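Local structure of allantoin racemase (Pseudomonas fluorescens, 5LG5) at residues E[109-114]-E[169-174]; E[163-168]-E[192-197]. The protein racemises allantoin, interconverting its two enantiomers, and probably also accepts other 5-monosubstituted hydantoins, as in hydantoin racemases of the same family. One frame throughout, in Å; residues are numbered along the deposited sequence.

Contact 1: residues E[109-114]-E[169-174]; sequences AYSVVT and REDKAE
Ala109 and Glu174 join the two segments through a single backbone hydrogen bond at the point where strand 110-114 begins and the chain has just come off helix 153-171. The CA atoms approach most closely at Tyr110 and Ala173, 4.9 Å apart. Lys172, with positive phi, is the first residue past the helix to leave helical angles; Ala173 then takes extended ones and delivers Glu174 N to Ala109 O at 2.8 Å. The bond is fairly straight at the hydrogen (158°), although the donor stands above the carbonyl plane, 37° out of it. Glu174 CB lies 3.5 Å from Ala109 O, while the methyl of Ala109 rests against the carbonyl O of Lys172. Deeper in, the methyl of Ala173 meets Ser111, with CB 3.2 Å from Ser111 OG and 3.6 Å from Ser111 CB. With OG anti to the carbonyl carbon, beside the backbone N (chi1 -76°), the hydroxyl lies against the Ala173 methyl and bonds to Ser138 OG on the adjoining strand 136-141. Asp171 also points its CB toward 109-114, 4.3 Å from Ser111 OG, and its OD2 pairs with Ser138 OG and, in a salt bridge, with Arg140. Glu174 bonds through OE1 to His108 N and through OE2 to Thr224 of the second subunit, whereas Lys172 NZ pairs with Asp117 of the third subunit. The arrangement belongs to a right-handed beta-alpha-beta crossover in an alpha/beta domain of the Asp/Glu/hydantoin racemase family: the chain runs from strand 136-141 through helix 153-171 to strand 175-179, and strand 110-114 lies between these two parallel strands.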
loop_
_atom_site.group_PDB
_atom_site.type_symbol
_atom_site.label_atom_id
_atom_site.label_comp_id
_atom_site.label_asym_id
_atom_site.label_seq_id
_atom_site.Cartn_x
_atom_site.Cartn_y
_atom_site.Cartn_z
ATOM N N ALA E 109 12.826 9.936 -7.949
ATOM C CA ALA E 109 12.155 8.830 -8.621
ATOM C C ALA E 109 13.014 8.339 -9.780
ATOM O O ALA E 109 13.739 9.133 -10.399
ATOM C CB ALA E 109 10.757 9.275 -9.122
ATOM N N TYR E 110 12.961 7.033 -10.059
ATOM C CA TYR E 110 13.708 6.465 -11.185
ATOM C C TYR E 110 12.747 5.778 -12.155
ATOM O O TYR E 110 11.655 5.365 -11.771
ATOM C CB TYR E 110 14.797 5.481 -10.711
ATOM C CG TYR E 110 14.233 4.184 -10.162
ATOM C CD1 TYR E 110 13.952 4.049 -8.814
ATOM C CD2 TYR E 110 13.971 3.101 -10.995
ATOM C CE1 TYR E 110 13.423 2.885 -8.307
ATOM C CE2 TYR E 110 13.448 1.920 -10.489
ATOM C CZ TYR E 110 13.180 1.830 -9.144
ATOM O OH TYR E 110 12.660 0.677 -8.631
ATOM N N SER E 111 13.150 5.664 -13.416
ATOM C CA SER E 111 12.398 4.860 -14.375
ATOM C C SER E 111 13.303 3.823 -14.999
ATOM O O SER E 111 14.512 4.020 -15.126
ATOM C CB SER E 111 11.733 5.714 -15.474
ATOM O OG SER E 111 10.575 6.380 -14.997
ATOM N N VAL E 112 12.720 2.695 -15.354
ATOM C CA VAL E 112 13.457 1.653 -16.016
ATOM C C VAL E 112 13.063 1.624 -17.478
ATOM O O VAL E 112 11.882 1.647 -17.802
ATOM C CB VAL E 112 13.157 0.286 -15.364
ATOM C CG1 VAL E 112 13.961 -0.819 -16.046
ATOM C CG2 VAL E 112 13.448 0.344 -13.855
ATOM N N VAL E 113 14.046 1.592 -18.364
ATOM C CA VAL E 113 13.747 1.424 -19.774
ATOM C C VAL E 113 14.171 0.032 -20.171
ATOM O O VAL E 113 15.346 -0.313 -20.072
ATOM C CB VAL E 113 14.461 2.446 -20.674
ATOM C CG1 VAL E 113 14.180 2.117 -22.131
ATOM C CG2 VAL E 113 14.017 3.870 -20.332
ATOM N N THR E 114 13.217 -0.785 -20.593
ATOM C CA THR E 114 13.561 -2.152 -20.958
ATOM C C THR E 114 13.361 -2.343 -22.454
ATOM O O THR E 114 13.225 -1.364 -23.207
ATOM C CB THR E 114 12.762 -3.211 -20.118
ATOM O OG1 THR E 114 13.250 -4.536 -20.381
ATOM C CG2 THR E 114 11.271 -3.145 -20.405
ATOM N N ARG E 169 9.869 13.365 -18.845
ATOM C CA ARG E 169 8.853 14.383 -19.090
ATOM C C ARG E 169 7.491 14.026 -18.505
ATOM O O ARG E 169 6.903 14.806 -17.754
ATOM C CB ARG E 169 8.721 14.626 -20.597
ATOM C CG ARG E 169 7.596 15.560 -20.991
ATOM C CD ARG E 169 7.702 15.970 -22.454
ATOM N NE ARG E 169 6.885 15.105 -23.301
ATOM C CZ ARG E 169 5.559 15.155 -23.393
ATOM N NH1 ARG E 169 4.858 16.029 -22.671
ATOM N NH2 ARG E 169 4.930 14.308 -24.199
ATOM N N GLU E 170 7.006 12.832 -18.834
ATOM C CA GLU E 170 5.670 12.413 -18.432
ATOM C C GLU E 170 5.609 11.727 -17.069
ATOM O O GLU E 170 4.667 11.935 -16.308
ATOM C CB GLU E 170 5.056 11.532 -19.517
ATOM C CG GLU E 170 4.934 12.251 -20.848
ATOM C CD GLU E 170 4.341 11.378 -21.920
ATOM O OE1 GLU E 170 4.171 10.164 -21.659
ATOM O OE2 GLU E 170 4.033 11.909 -23.013
ATOM N N ASP E 171 6.586 10.882 -16.769
ATOM C CA ASP E 171 6.540 10.119 -15.531
ATOM C C ASP E 171 7.301 10.784 -14.380
ATOM O O ASP E 171 7.269 10.293 -13.243
ATOM C CB ASP E 171 7.063 8.695 -15.752
ATOM C CG ASP E 171 6.376 7.992 -16.902
ATOM O OD1 ASP E 171 5.207 8.321 -17.162
ATOM O OD2 ASP E 171 7.000 7.115 -17.543
ATOM N N LYS E 172 8.012 11.868 -14.682
ATOM C CA LYS E 172 8.826 12.584 -13.670
ATOM C C LYS E 172 9.996 11.766 -13.129
ATOM O O LYS E 172 10.399 11.920 -11.959
ATOM C CB LYS E 172 7.980 13.125 -12.515
ATOM C CG LYS E 172 6.872 14.055 -12.975
ATOM C CD LYS E 172 7.452 15.162 -13.857
ATOM C CE LYS E 172 6.345 16.066 -14.401
ATOM N NZ LYS E 172 6.668 17.511 -14.273
ATOM N N ALA E 173 10.531 10.888 -13.971
ATOM C CA ALA E 173 11.748 10.184 -13.624
ATOM C C ALA E 173 12.868 11.212 -13.480
ATOM O O ALA E 173 12.928 12.206 -14.225
ATOM C CB ALA E 173 12.106 9.178 -14.703
ATOM N N GLU E 174 13.777 10.965 -12.550
ATOM C CA GLU E 174 14.912 11.853 -12.380
ATOM C C GLU E 174 16.182 11.097 -12.676
ATOM O O GLU E 174 17.251 11.681 -12.858
ATOM C CB GLU E 174 14.927 12.419 -10.969
ATOM C CG GLU E 174 13.634 13.140 -10.649
ATOM C CD GLU E 174 13.669 13.838 -9.325
ATOM O OE1 GLU E 174 14.705 13.726 -8.629
ATOM O OE2 GLU E 174 12.662 14.508 -8.988
#

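Contact 2: residues E[163-168]-E[192-197]; sequences QAELAI and QRTGVP
Ile168 reaches from helix 153-171 into the angle between Thr194 and Val196, and its terminal CD1 does the touching. Against Val196 the meeting is tip to tip: CG1 and CG2 of the valine both lie 3.9 Å from Ile168 CD1, so the methyl sits astride the fork. Thr194 is crossed obliquely, its CB 3.7 Å from the same CD1 of Ile168. The chain of Ile168 runs out with CG1 anti to the carbonyl carbon (chi1 -63°) and CD1 nearly anti beyond it (chi2 159°), which carries the methyl across to the other segment. Thr194 divides its branches by polarity. CG2 turns to the helix and touches Ala164 CB at 3.8 Å, one helical turn before Ile168; OG1 lies between the backbone N and the carbonyl carbon (chi1 57°) and bonds to Ile190 O within its own helix. The rest is looser. Glu165 brings OE2 to 3.9 Å from Arg193 O, and its carboxylate stays 6.6 Å from Arg193 NE measured from OE2; the arginine instead makes a salt bridge to Glu158, earlier on helix 153-171. No hydrogen bond crosses between the two segments, so they are held by apolar packing. Gly195, with positive phi, ends the helix and turns the chain so that Val196 follows Thr194 onto the same methyl. The contact thus packs the C-terminal end of helix 187-194 and the turn after it against the neighbouring helix 153-171, with Ile176 of strand 175-179 touching both Ala164 and Val196, and Ile222 of the second subunit against Val196.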
loop_
_atom_site.group_PDB
_atom_site.type_symbol
_atom_site.label_atom_id
_atom_site.label_comp_id
_atom_site.label_asym_id
_atom_site.label_seq_id
_atom_site.Cartn_x
_atom_site.Cartn_y
_atom_site.Cartn_z
ATOM N N GLN E 163 12.120 6.561 -24.888
ATOM C CA GLN E 163 11.420 6.139 -23.672
ATOM C C GLN E 163 11.960 6.862 -22.451
ATOM O O GLN E 163 11.202 7.262 -21.573
ATOM C CB GLN E 163 11.508 4.623 -23.477
ATOM C CG GLN E 163 10.752 3.842 -24.533
ATOM C CD GLN E 163 9.332 4.335 -24.672
ATOM O OE1 GLN E 163 8.657 4.610 -23.676
ATOM N NE2 GLN E 163 8.873 4.477 -25.913
ATOM N N ALA E 164 13.277 7.040 -22.406
ATOM C CA ALA E 164 13.890 7.785 -21.313
ATOM C C ALA E 164 13.368 9.223 -21.277
ATOM O O ALA E 164 13.070 9.762 -20.206
ATOM C CB ALA E 164 15.403 7.762 -21.428
ATOM N N GLU E 165 13.255 9.840 -22.449
ATOM C CA GLU E 165 12.742 11.206 -22.529
ATOM C C GLU E 165 11.296 11.273 -22.048
ATOM O O GLU E 165 10.909 12.204 -21.338
ATOM C CB GLU E 165 12.894 11.756 -23.953
ATOM C CG GLU E 165 14.343 12.032 -24.312
ATOM C CD GLU E 165 14.539 12.466 -25.759
ATOM O OE1 GLU E 165 13.668 12.152 -26.609
ATOM O OE2 GLU E 165 15.587 13.096 -26.043
ATOM N N LEU E 166 10.505 10.269 -22.419
ATOM C CA LEU E 166 9.112 10.219 -21.994
ATOM C C LEU E 166 9.013 9.994 -20.489
ATOM O O LEU E 166 8.178 10.592 -19.806
ATOM C CB LEU E 166 8.361 9.120 -22.750
ATOM C CG LEU E 166 8.123 9.341 -24.244
ATOM C CD1 LEU E 166 7.530 8.093 -24.890
ATOM C CD2 LEU E 166 7.182 10.533 -24.460
ATOM N N ALA E 167 9.882 9.132 -19.977
ATOM C CA ALA E 167 9.910 8.845 -18.555
ATOM C C ALA E 167 10.190 10.118 -17.753
ATOM O O ALA E 167 9.514 10.404 -16.759
ATOM C CB ALA E 167 10.951 7.779 -18.260
ATOM N N ILE E 168 11.161 10.898 -18.212
ATOM C CA ILE E 168 11.509 12.150 -17.547
ATOM C C ILE E 168 10.358 13.150 -17.630
ATOM O O ILE E 168 9.888 13.682 -16.608
ATOM C CB ILE E 168 12.780 12.761 -18.188
ATOM C CG1 ILE E 168 13.966 11.828 -17.979
ATOM C CG2 ILE E 168 13.056 14.159 -17.659
ATOM C CD1 ILE E 168 15.110 12.053 -18.958
ATOM N N GLN E 192 24.039 11.665 -21.741
ATOM C CA GLN E 192 24.361 12.827 -22.562
ATOM C C GLN E 192 23.141 13.290 -23.343
ATOM O O GLN E 192 22.912 14.484 -23.518
ATOM C CB GLN E 192 25.522 12.516 -23.510
ATOM C CG GLN E 192 26.895 12.557 -22.855
ATOM C CD GLN E 192 27.213 13.911 -22.222
ATOM O OE1 GLN E 192 26.782 14.210 -21.102
ATOM N NE2 GLN E 192 27.932 14.753 -22.961
ATOM N N ARG E 193 22.348 12.321 -23.784
ATOM C CA ARG E 193 21.180 12.583 -24.608
ATOM C C ARG E 193 19.962 13.034 -23.778
ATOM O O ARG E 193 19.069 13.689 -24.310
ATOM C CB ARG E 193 20.887 11.344 -25.475
ATOM C CG ARG E 193 21.867 11.185 -26.661
ATOM C CD ARG E 193 21.766 9.826 -27.388
ATOM N NE ARG E 193 20.751 9.735 -28.450
ATOM C CZ ARG E 193 20.828 8.885 -29.476
ATOM N NH1 ARG E 193 21.903 8.115 -29.606
ATOM N NH2 ARG E 193 19.880 8.844 -30.408
ATOM N N THR E 194 19.935 12.697 -22.484
ATOM C CA THR E 194 18.805 13.055 -21.599
ATOM C C THR E 194 19.074 14.139 -20.554
ATOM O O THR E 194 18.155 14.844 -20.135
ATOM C CB THR E 194 18.263 11.821 -20.840
ATOM O OG1 THR E 194 19.329 11.212 -20.092
ATOM C CG2 THR E 194 17.694 10.810 -21.820
ATOM N N GLY E 195 20.318 14.235 -20.094
ATOM C CA GLY E 195 20.670 15.165 -19.033
ATOM C C GLY E 195 20.347 14.734 -17.606
ATOM O O GLY E 195 20.318 15.574 -16.697
ATOM N N VAL E 196 20.104 13.437 -17.401
ATOM C CA VAL E 196 19.894 12.873 -16.057
ATOM C C VAL E 196 20.868 11.712 -15.803
ATOM O O VAL E 196 21.412 11.155 -16.756
ATOM C CB VAL E 196 18.422 12.421 -15.846
ATOM C CG1 VAL E 196 17.477 13.549 -16.188
ATOM C CG2 VAL E 196 18.107 11.183 -16.680
ATOM N N PRO E 197 21.120 11.361 -14.523
ATOM C CA PRO E 197 21.982 10.193 -14.273
ATOM C C PRO E 197 21.378 8.919 -14.849
ATOM O O PRO E 197 20.171 8.721 -14.752
ATOM C CB PRO E 197 22.012 10.089 -12.742
ATOM C CG PRO E 197 21.608 11.456 -12.244
ATOM C CD PRO E 197 20.639 11.973 -13.270
#

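Contacts 1 and 2 both use the last turns of helix 153-171, and their centres lie 8 Å apart. The segments alternate along the chain: contact 1 ties the turn just after this helix to strand 110-114, contact 2 packs a face of the helix against the end of helix 187-194. They meet directly where Ala173 N approaches Ala167 O at 3.0 Å, a probable hydrogen bond that links the residue after the helix end back to its last turns, and where Ser111 CB packs on Ala167 CB at 3.6 Å. In addition, Glu174 O packs 3.3 Å from Val196 CB and 3.4 Å from Pro197 CD. Both contacts also touch the second subunit.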